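Local structure of Two-component system sensor histidine kinase (Bacteroides thetaiotaomicron, 3OTT) at residues E32-I37 and N658-N663; S45-S50 and E677-P682; I71-L76 and Y87-D92. The protein probably senses saccharides through this extracellular beta-propeller and beta-sandwich region and relays the signal by histidine phosphorylation to transcription of target genes. All blocks are in the same frame, centred on the assembly; numbering follows the deposited sequence.

Contact 1: residues E32-I37 and N658-N663. With TBR (hexatantalum dodecabromide), chain D.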
loop_
_atom_site.group_PDB
_atom_site.type_symbol
_atom_site.label_atom_id
_atom_site.label_comp_id
_atom_site.label_asym_id
_atom_site.label_seq_id
_atom_site.Cartn_x
_atom_site.Cartn_y
_atom_site.Cartn_z
ATOM N N GLU B 32 13.632 11.142 8.600
ATOM C CA GLU B 32 13.201 12.555 8.684
ATOM C C GLU B 32 14.030 13.389 7.700
ATOM O O GLU B 32 13.972 14.584 7.702
ATOM C CB GLU B 32 13.264 13.061 10.157
ATOM C CG GLU B 32 12.236 12.300 11.075
ATOM C CD GLU B 32 12.557 12.289 12.600
ATOM O OE1 GLU B 32 11.721 12.828 13.392
ATOM O OE2 GLU B 32 13.602 11.698 13.009
ATOM N N GLY B 33 14.781 12.725 6.816
ATOM C CA GLY B 33 15.451 13.425 5.697
ATOM C C GLY B 33 16.862 13.971 5.888
ATOM O O GLY B 33 17.434 14.495 4.944
ATOM N N LEU B 34 17.484 13.815 7.047
ATOM C CA LEU B 34 18.888 14.289 7.178
ATOM C C LEU B 34 19.906 13.356 6.503
ATOM O O LEU B 34 19.876 12.131 6.684
ATOM C CB LEU B 34 19.284 14.420 8.660
ATOM C CG LEU B 34 20.127 15.621 9.216
ATOM C CD1 LEU B 34 20.579 15.434 10.727
ATOM C CD2 LEU B 34 21.351 15.828 8.526
ATOM N N ILE B 35 20.852 13.924 5.771
ATOM C CA ILE B 35 21.924 13.130 5.180
ATOM C C ILE B 35 23.106 12.899 6.119
ATOM O O ILE B 35 23.630 13.846 6.716
ATOM C CB ILE B 35 22.408 13.837 3.935
ATOM C CG1 ILE B 35 21.245 13.906 2.931
ATOM C CG2 ILE B 35 23.615 13.141 3.393
ATOM C CD1 ILE B 35 20.990 12.603 2.247
ATOM N N TRP B 36 23.528 11.653 6.213
ATOM C CA TRP B 36 24.683 11.217 6.970
ATOM C C TRP B 36 25.733 10.681 6.007
ATOM O O TRP B 36 25.389 10.023 5.011
ATOM C CB TRP B 36 24.280 10.098 7.953
ATOM C CG TRP B 36 23.235 10.569 8.945
ATOM C CD1 TRP B 36 21.856 10.568 8.764
ATOM C CD2 TRP B 36 23.454 11.095 10.244
ATOM N NE1 TRP B 36 21.235 11.066 9.856
ATOM C CE2 TRP B 36 22.189 11.389 10.795
ATOM C CE3 TRP B 36 24.595 11.324 11.021
ATOM C CZ2 TRP B 36 22.040 11.940 12.064
ATOM C CZ3 TRP B 36 24.447 11.866 12.291
ATOM C CH2 TRP B 36 23.177 12.187 12.788
ATOM N N ILE B 37 27.017 10.893 6.345
ATOM C CA ILE B 37 28.153 10.675 5.457
ATOM C C ILE B 37 29.221 9.848 6.184
ATOM O O ILE B 37 29.710 10.256 7.224
ATOM C CB ILE B 37 28.763 12.093 5.016
ATOM C CG1 ILE B 37 27.692 13.009 4.416
ATOM C CG2 ILE B 37 29.985 11.973 4.095
ATOM C CD1 ILE B 37 28.085 14.574 4.385
ATOM N N ASN B 658 20.067 16.377 22.736
ATOM C CA ASN B 658 20.103 16.483 21.279
ATOM C C ASN B 658 19.105 17.501 20.846
ATOM O O ASN B 658 17.876 17.269 20.899
ATOM C CB ASN B 658 19.837 15.158 20.557
ATOM C CG ASN B 658 20.303 15.218 19.051
ATOM O OD1 ASN B 658 20.448 16.299 18.481
ATOM N ND2 ASN B 658 20.559 14.087 18.458
ATOM N N ILE B 659 19.657 18.621 20.372
ATOM C CA ILE B 659 18.911 19.816 20.010
ATOM C C ILE B 659 17.864 19.509 18.935
ATOM O O ILE B 659 16.802 20.128 18.912
ATOM C CB ILE B 659 19.868 20.964 19.579
ATOM C CG1 ILE B 659 19.146 22.315 19.528
ATOM C CG2 ILE B 659 20.539 20.695 18.183
ATOM C CD1 ILE B 659 18.618 22.782 20.860
ATOM N N ARG B 660 18.141 18.538 18.058
ATOM C CA ARG B 660 17.194 18.216 17.000
ATOM C C ARG B 660 15.880 17.623 17.529
ATOM O O ARG B 660 14.864 17.763 16.883
ATOM C CB ARG B 660 17.868 17.283 16.005
ATOM C CG ARG B 660 17.039 16.914 14.725
ATOM C CD ARG B 660 17.676 15.693 14.026
ATOM N NE ARG B 660 16.868 15.280 12.882
ATOM C CZ ARG B 660 17.176 14.308 12.026
ATOM N NH1 ARG B 660 18.291 13.610 12.158
ATOM N NH2 ARG B 660 16.359 14.059 11.025
ATOM N N TYR B 661 15.916 17.003 18.727
ATOM C CA TYR B 661 14.797 16.238 19.287
ATOM C C TYR B 661 14.249 16.786 20.595
ATOM O O TYR B 661 13.690 16.020 21.418
ATOM C CB TYR B 661 15.211 14.761 19.465
ATOM C CG TYR B 661 15.447 14.089 18.121
ATOM C CD1 TYR B 661 14.378 13.847 17.222
ATOM C CD2 TYR B 661 16.741 13.755 17.725
ATOM C CE1 TYR B 661 14.623 13.276 15.977
ATOM C CE2 TYR B 661 16.998 13.186 16.476
ATOM C CZ TYR B 661 15.947 12.944 15.617
ATOM O OH TYR B 661 16.263 12.398 14.402
ATOM N N THR B 662 14.456 18.081 20.835
ATOM C CA THR B 662 14.051 18.664 22.094
ATOM C C THR B 662 13.159 19.825 21.826
ATOM O O THR B 662 13.462 20.643 20.969
ATOM C CB THR B 662 15.237 19.198 22.926
ATOM O OG1 THR B 662 16.361 18.352 22.742
ATOM C CG2 THR B 662 14.891 19.102 24.375
ATOM N N ASN B 663 12.083 19.886 22.594
ATOM C CA ASN B 663 11.143 20.985 22.625
ATOM C C ASN B 663 11.490 21.964 23.787
ATOM O O ASN B 663 10.978 23.091 23.850
ATOM C CB ASN B 663 9.726 20.393 22.846
ATOM C CG ASN B 663 9.305 19.350 21.733
ATOM O OD1 ASN B 663 8.756 18.267 22.042
ATOM N ND2 ASN B 663 9.549 19.688 20.455
HETATM TA TA1 TBR D . 9.063 12.707 1.375
HETATM TA TA2 TBR D . 10.989 14.429 2.299
HETATM TA TA3 TBR D . 8.260 15.266 2.226
HETATM TA TA4 TBR D . 9.584 14.786 4.677
HETATM TA TA5 TBR D . 7.634 13.019 3.730
HETATM TA TA6 TBR D . 10.301 12.226 3.732
HETATM BR BR1 TBR D . 11.057 13.393 -0.148
HETATM BR BR2 TBR D . 7.545 14.216 -0.109
HETATM BR BR3 TBR D . 6.855 11.451 1.795
HETATM BR BR4 TBR D . 10.026 10.370 1.925
HETATM BR BR5 TBR D . 10.221 16.599 1.108
HETATM BR BR6 TBR D . 5.829 14.782 2.988
HETATM BR BR7 TBR D . 7.524 14.050 6.117
HETATM BR BR8 TBR D . 10.914 13.095 6.123
HETATM BR BR9 TBR D . 11.833 16.009 4.199
HETATM BR BRA TBR D . 8.281 17.013 4.182
HETATM BR BRB TBR D . 8.444 10.870 4.951
HETATM BR BRC TBR D . 12.754 12.693 2.974
#
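Leu34 lies against one face of the Arg660 guanidinium, its CD1 3.3 Å from Arg660 NH1. The contact joins a blade of the first beta-propeller to the loop ahead of strand 664-667 in the C-terminal beta-sandwich. Segment 32-37 turns out of strand 24-29 and enters strand 35-39. The arginine comes from a short 3-10 turn at residues 659-660. Its CG is anti to the backbone N (chi1 -175°), and the chain is extended from CG to NE, which carries the flat end toward the propeller. There Tyr661 OH lies 3.1 Å above the guanidinium plane and over its centre, on the face opposite Leu34. Glu32 CB packs on Arg660 NH2 at 3.4 Å. The Trp36 ring meets Arg660 NH1 with its edge, CZ2 being 4.1 Å away, and the two planes are 31° apart. Asp30 ties this cluster together: its OD2 forms a salt bridge with Arg660 NH1 and accepts the indole N-H of Trp36. Glu32 OE2 is 4.1 Å from Arg660 NH2 but well out of the guanidinium plane, a pairing of charges only. The polar bond across the contact runs from Tyr661 OH to Glu32 OE2, 3.1 Å, and meets the oxygen from above the carboxylate plane. An alanine in place of Glu32 would probably leave Tyr661 OH without this acceptor and Arg660 more reliant on Asp30 for countercharge. Glu32 and Gly33 also line the site of the bound hexatantalum dodecabromide cluster. Gly33 has a positive phi, which would jam a CB against the preceding carbonyl O; BR9 of the cluster would crowd it too. In the partner loop Asn658 OD1 accepts from Arg660 N in an Asx turn, while Thr662 OG1 donates to Asn658 O at 2.6 Å.

Contact 2: residues S45-S50 and E677-P682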
loop_
_atom_site.group_PDB
_atom_site.type_symbol
_atom_site.label_atom_id
_atom_site.label_comp_id
_atom_site.label_asym_id
_atom_site.label_seq_id
_atom_site.Cartn_x
_atom_site.Cartn_y
_atom_site.Cartn_z
ATOM N N SER B 45 27.354 14.566 9.282
ATOM C CA SER B 45 26.039 14.866 8.778
ATOM C C SER B 45 26.094 16.151 8.000
ATOM O O SER B 45 26.981 16.969 8.194
ATOM C CB SER B 45 25.044 14.998 9.934
ATOM O OG SER B 45 25.430 16.056 10.870
ATOM N N TYR B 46 25.104 16.354 7.139
ATOM C CA TYR B 46 25.052 17.537 6.307
ATOM C C TYR B 46 23.627 18.005 6.259
ATOM O O TYR B 46 22.731 17.228 5.877
ATOM C CB TYR B 46 25.516 17.234 4.892
ATOM C CG TYR B 46 25.492 18.435 3.960
ATOM C CD1 TYR B 46 26.175 19.598 4.274
ATOM C CD2 TYR B 46 24.812 18.387 2.764
ATOM C CE1 TYR B 46 26.192 20.661 3.439
ATOM C CE2 TYR B 46 24.802 19.452 1.923
ATOM C CZ TYR B 46 25.497 20.590 2.250
ATOM O OH TYR B 46 25.493 21.675 1.380
ATOM N N ASP B 47 23.392 19.258 6.626
ATOM C CA ASP B 47 22.004 19.725 6.683
ATOM C C ASP B 47 21.654 20.650 5.531
ATOM O O ASP B 47 20.622 21.330 5.583
ATOM C CB ASP B 47 21.747 20.460 8.014
ATOM C CG ASP B 47 22.596 21.749 8.167
ATOM O OD1 ASP B 47 23.334 22.103 7.201
ATOM O OD2 ASP B 47 22.484 22.427 9.235
ATOM N N GLY B 48 22.512 20.722 4.526
ATOM C CA GLY B 48 22.250 21.565 3.391
ATOM C C GLY B 48 22.932 22.929 3.503
ATOM O O GLY B 48 22.913 23.668 2.553
ATOM N N TYR B 49 23.530 23.245 4.665
ATOM C CA TYR B 49 24.263 24.498 4.902
ATOM C C TYR B 49 25.697 24.180 5.250
ATOM O O TYR B 49 26.580 24.696 4.619
ATOM C CB TYR B 49 23.638 25.298 6.075
ATOM C CG TYR B 49 22.305 25.926 5.720
ATOM C CD1 TYR B 49 21.106 25.182 5.757
ATOM C CD2 TYR B 49 22.238 27.269 5.321
ATOM C CE1 TYR B 49 19.888 25.791 5.428
ATOM C CE2 TYR B 49 21.025 27.877 5.009
ATOM C CZ TYR B 49 19.859 27.128 5.042
ATOM O OH TYR B 49 18.677 27.773 4.720
ATOM N N SER B 50 25.932 23.334 6.259
ATOM C CA SER B 50 27.288 22.955 6.609
ATOM C C SER B 50 27.357 21.494 7.030
ATOM O O SER B 50 26.340 20.890 7.355
ATOM C CB SER B 50 27.815 23.818 7.746
ATOM O OG SER B 50 26.994 23.662 8.869
ATOM N N GLU B 677 21.957 26.708 14.944
ATOM C CA GLU B 677 21.832 26.590 13.494
ATOM C C GLU B 677 20.529 25.919 13.191
ATOM O O GLU B 677 20.114 25.033 13.898
ATOM C CB GLU B 677 22.979 25.790 12.877
ATOM C CG GLU B 677 24.272 26.561 12.959
ATOM C CD GLU B 677 25.465 25.758 12.532
ATOM O OE1 GLU B 677 25.291 24.594 12.086
ATOM O OE2 GLU B 677 26.585 26.295 12.665
ATOM N N LEU B 678 19.927 26.314 12.092
ATOM C CA LEU B 678 18.593 25.846 11.706
ATOM C C LEU B 678 18.684 25.330 10.263
ATOM O O LEU B 678 19.519 25.801 9.487
ATOM C CB LEU B 678 17.572 27.013 11.811
ATOM C CG LEU B 678 17.724 28.153 10.797
ATOM C CD1 LEU B 678 16.899 27.920 9.510
ATOM C CD2 LEU B 678 17.307 29.449 11.404
ATOM N N SER B 679 17.835 24.399 9.882
ATOM C CA SER B 679 17.764 24.047 8.454
ATOM C C SER B 679 16.414 23.438 8.119
ATOM O O SER B 679 15.828 22.745 8.947
ATOM C CB SER B 679 18.885 23.051 8.112
ATOM O OG SER B 679 18.685 22.492 6.826
ATOM N N ASP B 680 15.932 23.655 6.912
ATOM C CA ASP B 680 14.790 22.932 6.403
ATOM C C ASP B 680 15.247 21.923 5.312
ATOM O O ASP B 680 14.451 21.472 4.478
ATOM C CB ASP B 680 13.748 23.898 5.857
ATOM C CG ASP B 680 14.282 24.804 4.688
ATOM O OD1 ASP B 680 15.511 24.822 4.339
ATOM O OD2 ASP B 680 13.427 25.550 4.127
ATOM N N LEU B 681 16.526 21.566 5.349
ATOM C CA LEU B 681 17.108 20.510 4.457
ATOM C C LEU B 681 16.961 20.889 2.990
ATOM O O LEU B 681 16.324 20.185 2.254
ATOM C CB LEU B 681 16.447 19.139 4.684
ATOM C CG LEU B 681 16.350 18.546 6.116
ATOM C CD1 LEU B 681 15.616 17.156 6.001
ATOM C CD2 LEU B 681 17.656 18.375 6.833
ATOM N N PRO B 682 17.502 22.037 2.582
ATOM C CA PRO B 682 17.278 22.494 1.214
ATOM C C PRO B 682 18.232 21.826 0.146
ATOM O O PRO B 682 18.714 22.466 -0.780
ATOM C CB PRO B 682 17.518 23.994 1.327
ATOM C CG PRO B 682 18.625 24.112 2.376
ATOM C CD PRO B 682 18.350 22.966 3.361
HETATM O O HOH W 1 24.312 24.410 9.608
#
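Ser679 OG stands anti to its own backbone N (chi1 168°), and this brings OG to Asp47 O, to which it donates. The Ser679 OG to Asp47 O bond is 2.6 Å long and lies in the carbonyl plane. Ser679 OG in turn accepts from Leu681 N, an ST turn. Asp47 CG sits between the backbone N and the carbonyl carbon (chi1 64°), which folds the carboxylate back over its own loop. Asp47 OD1 accepts from Tyr49 N, at 2.8 Å, and from Ser50 N, an Asx turn and Asx motif. These two turns join the propeller to the beta-sandwich: one follows strand 42-46 of a blade, the other ends strand 674-679. A water bridges the two segments, donating to Asp47 OD2 and Glu677 OE1 and accepting from Ser50 OG. It lies between two like charges, 4.6 Å apart from Asp47 OD2 to Glu677 OE1, and would probably ease their repulsion. Arg711 pairs with Glu677 OE2, and Thr639 bonds Asp47 OD2. Tyr49 crosses Pro682 at about a right angle, with Tyr49 CE1 3.7 Å from Pro682 CG. Ser679 OG lies at the edge of the Tyr49 ring. Gly48 comes so close to Pro682 CD that a beta carbon would clash with it.

Contact 3: residues I71-L76 and Y87-D92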
loop_
_atom_site.group_PDB
_atom_site.type_symbol
_atom_site.label_atom_id
_atom_site.label_comp_id
_atom_site.label_asym_id
_atom_site.label_seq_id
_atom_site.Cartn_x
_atom_site.Cartn_y
_atom_site.Cartn_z
ATOM N N ILE B 71 19.154 1.017 11.372
ATOM C CA ILE B 71 18.499 -0.059 12.094
ATOM C C ILE B 71 17.530 0.522 13.163
ATOM O O ILE B 71 17.856 1.482 13.859
ATOM C CB ILE B 71 19.600 -0.979 12.798
ATOM C CG1 ILE B 71 20.506 -1.713 11.793
ATOM C CG2 ILE B 71 19.028 -1.937 13.775
ATOM C CD1 ILE B 71 19.784 -2.464 10.733
ATOM N N ASP B 72 16.332 -0.053 13.260
ATOM C CA ASP B 72 15.295 0.322 14.256
ATOM C C ASP B 72 14.920 1.816 14.244
ATOM O O ASP B 72 14.477 2.326 15.244
ATOM C CB ASP B 72 15.660 -0.168 15.689
ATOM C CG ASP B 72 15.868 -1.717 15.777
ATOM O OD1 ASP B 72 15.467 -2.438 14.810
ATOM O OD2 ASP B 72 16.428 -2.206 16.813
ATOM N N ASN B 73 15.110 2.496 13.108
ATOM C CA ASN B 73 14.757 3.912 12.980
ATOM C C ASN B 73 15.498 4.744 14.054
ATOM O O ASN B 73 14.988 5.771 14.524
ATOM C CB ASN B 73 13.247 4.060 13.180
ATOM C CG ASN B 73 12.673 5.333 12.543
ATOM O OD1 ASN B 73 13.240 5.926 11.619
ATOM N ND2 ASN B 73 11.523 5.755 13.052
ATOM N N THR B 74 16.656 4.261 14.514
ATOM C CA THR B 74 17.385 5.008 15.500
ATOM C C THR B 74 18.890 4.813 15.478
ATOM O O THR B 74 19.595 5.636 16.056
ATOM C CB THR B 74 16.825 4.846 16.946
ATOM O OG1 THR B 74 17.430 5.830 17.786
ATOM C CG2 THR B 74 17.107 3.456 17.556
ATOM N N TYR B 75 19.397 3.741 14.854
ATOM C CA TYR B 75 20.873 3.515 14.844
ATOM C C TYR B 75 21.498 3.624 13.461
ATOM O O TYR B 75 20.885 3.306 12.455
ATOM C CB TYR B 75 21.273 2.139 15.424
ATOM C CG TYR B 75 20.676 1.797 16.774
ATOM C CD1 TYR B 75 21.171 2.376 17.966
ATOM C CD2 TYR B 75 19.635 0.879 16.876
ATOM C CE1 TYR B 75 20.590 2.075 19.203
ATOM C CE2 TYR B 75 19.036 0.583 18.118
ATOM C CZ TYR B 75 19.517 1.173 19.256
ATOM O OH TYR B 75 18.913 0.794 20.443
ATOM N N LEU B 76 22.727 4.054 13.405
ATOM C CA LEU B 76 23.522 3.892 12.198
ATOM C C LEU B 76 24.518 2.799 12.540
ATOM O O LEU B 76 25.316 3.006 13.474
ATOM C CB LEU B 76 24.266 5.194 11.818
ATOM C CG LEU B 76 23.567 6.316 11.038
ATOM C CD1 LEU B 76 22.082 6.396 11.249
ATOM C CD2 LEU B 76 24.177 7.660 11.382
ATOM N N TYR B 87 25.909 3.876 16.074
ATOM C CA TYR B 87 25.671 5.231 16.507
ATOM C C TYR B 87 24.175 5.469 16.689
ATOM O O TYR B 87 23.372 5.280 15.762
ATOM C CB TYR B 87 26.315 6.237 15.509
ATOM C CG TYR B 87 26.060 7.698 15.832
ATOM C CD1 TYR B 87 26.704 8.335 16.933
ATOM C CD2 TYR B 87 25.216 8.448 15.057
ATOM C CE1 TYR B 87 26.464 9.687 17.242
ATOM C CE2 TYR B 87 24.983 9.826 15.328
ATOM C CZ TYR B 87 25.606 10.413 16.416
ATOM O OH TYR B 87 25.367 11.728 16.660
ATOM N N ASN B 88 23.785 5.836 17.896
ATOM C CA ASN B 88 22.376 6.214 18.126
ATOM C C ASN B 88 22.181 7.668 17.724
ATOM O O ASN B 88 22.585 8.541 18.427
ATOM C CB ASN B 88 21.945 5.937 19.587
ATOM C CG ASN B 88 20.467 6.243 19.845
ATOM O OD1 ASN B 88 19.855 7.019 19.122
ATOM N ND2 ASN B 88 19.891 5.628 20.898
ATOM N N TYR B 89 21.566 7.924 16.584
ATOM C CA TYR B 89 21.511 9.278 16.101
ATOM C C TYR B 89 20.430 10.129 16.807
ATOM O O TYR B 89 20.464 11.376 16.745
ATOM C CB TYR B 89 21.351 9.274 14.574
ATOM C CG TYR B 89 19.960 8.893 14.048
ATOM C CD1 TYR B 89 18.910 9.813 14.023
ATOM C CD2 TYR B 89 19.710 7.601 13.584
ATOM C CE1 TYR B 89 17.649 9.467 13.494
ATOM C CE2 TYR B 89 18.442 7.232 13.063
ATOM C CZ TYR B 89 17.431 8.144 13.047
ATOM O OH TYR B 89 16.233 7.754 12.534
ATOM N N ARG B 90 19.493 9.485 17.498
ATOM C CA ARG B 90 18.487 10.255 18.230
ATOM C C ARG B 90 19.085 10.680 19.562
ATOM O O ARG B 90 18.917 11.808 19.988
ATOM C CB ARG B 90 17.181 9.479 18.503
ATOM C CG ARG B 90 16.384 9.267 17.258
ATOM C CD ARG B 90 15.128 8.435 17.539
ATOM N NE ARG B 90 14.558 8.091 16.227
ATOM C CZ ARG B 90 13.691 8.846 15.569
ATOM N NH1 ARG B 90 13.241 9.985 16.135
ATOM N NH2 ARG B 90 13.245 8.448 14.380
ATOM N N ALA B 91 19.767 9.777 20.226
ATOM C CA ALA B 91 20.383 10.153 21.492
ATOM C C ALA B 91 21.720 10.888 21.279
ATOM O O ALA B 91 22.187 11.579 22.165
ATOM C CB ALA B 91 20.563 8.911 22.429
ATOM N N ASP B 92 22.323 10.773 20.091
ATOM C CA ASP B 92 23.672 11.303 19.869
ATOM C C ASP B 92 24.753 10.673 20.786
ATOM O O ASP B 92 25.563 11.391 21.360
ATOM C CB ASP B 92 23.657 12.870 19.900
ATOM C CG ASP B 92 25.038 13.479 19.658
ATOM O OD1 ASP B 92 25.874 12.916 18.908
ATOM O OD2 ASP B 92 25.335 14.511 20.270
HETATM O O HOH W 2 16.701 6.167 20.759
#
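Leu76 and Tyr87 form an antiparallel hydrogen-bonded pair, with Leu76 N to Tyr87 O at 2.7 Å and Tyr87 N to Leu76 O at 2.8 Å. Tyr75 and Asn88 are the next, non-hydrogen-bonded pair. Tyr89 N then hydrogen-bonds Thr74 O. A classic beta bulge sets Thr74 and Tyr75 together opposite Ile71. Arg90 grips Asn73 O side-on: NE donates at 2.9 Å and NH2 at 3.2 Å, with the oxygen in the guanidinium plane. Asn88 OD1 accepts from Arg90 N and Ala91 N, an Asx turn and Asx motif. A water bridges Thr74 OG1 and Asn88 ND2. The apolar contacts involve Leu76, whose CD2 is 3.9 Å from Tyr87 CD2 at the ring edge. Its other methyl, CD1, meets Tyr89 CD2 at 3.5 Å. Tyr89 CG lies between its backbone N and carbonyl carbon (chi1 74°), and the ring passes across Leu76 at about a right angle. The second subunit borders this edge: its His372 hydrogen-bonds Tyr75 OH, and its Arg374 forms a salt bridge with Asp72. Strands 75-79 and 84-88 are the middle pair of a four-stranded blade, and Leu76 and Tyr87 pack on Leu43 of strand 42-46 in the preceding blade.

Overall arrangement
Contacts 1 and 2 each join the blade made of strands 24-29, 35-39, 42-46 and 51-53 to the C-terminal beta-sandwich, more than 600 residues later. Their segments alternate along the chain, and their centres are 10 Å apart. They share neighbouring strands 35-39 and 42-46, where Ile35 O and Tyr46 N probably bond. Contact 3 is local to the next blade and falls within the chain span of both. Its centre is 10 Å from that of contact 1, which it touches through Asn658 and Arg90, and 19 Å from that of contact 2. Two successive blades thus meet the sandwich side, and the second of them also borders the second subunit.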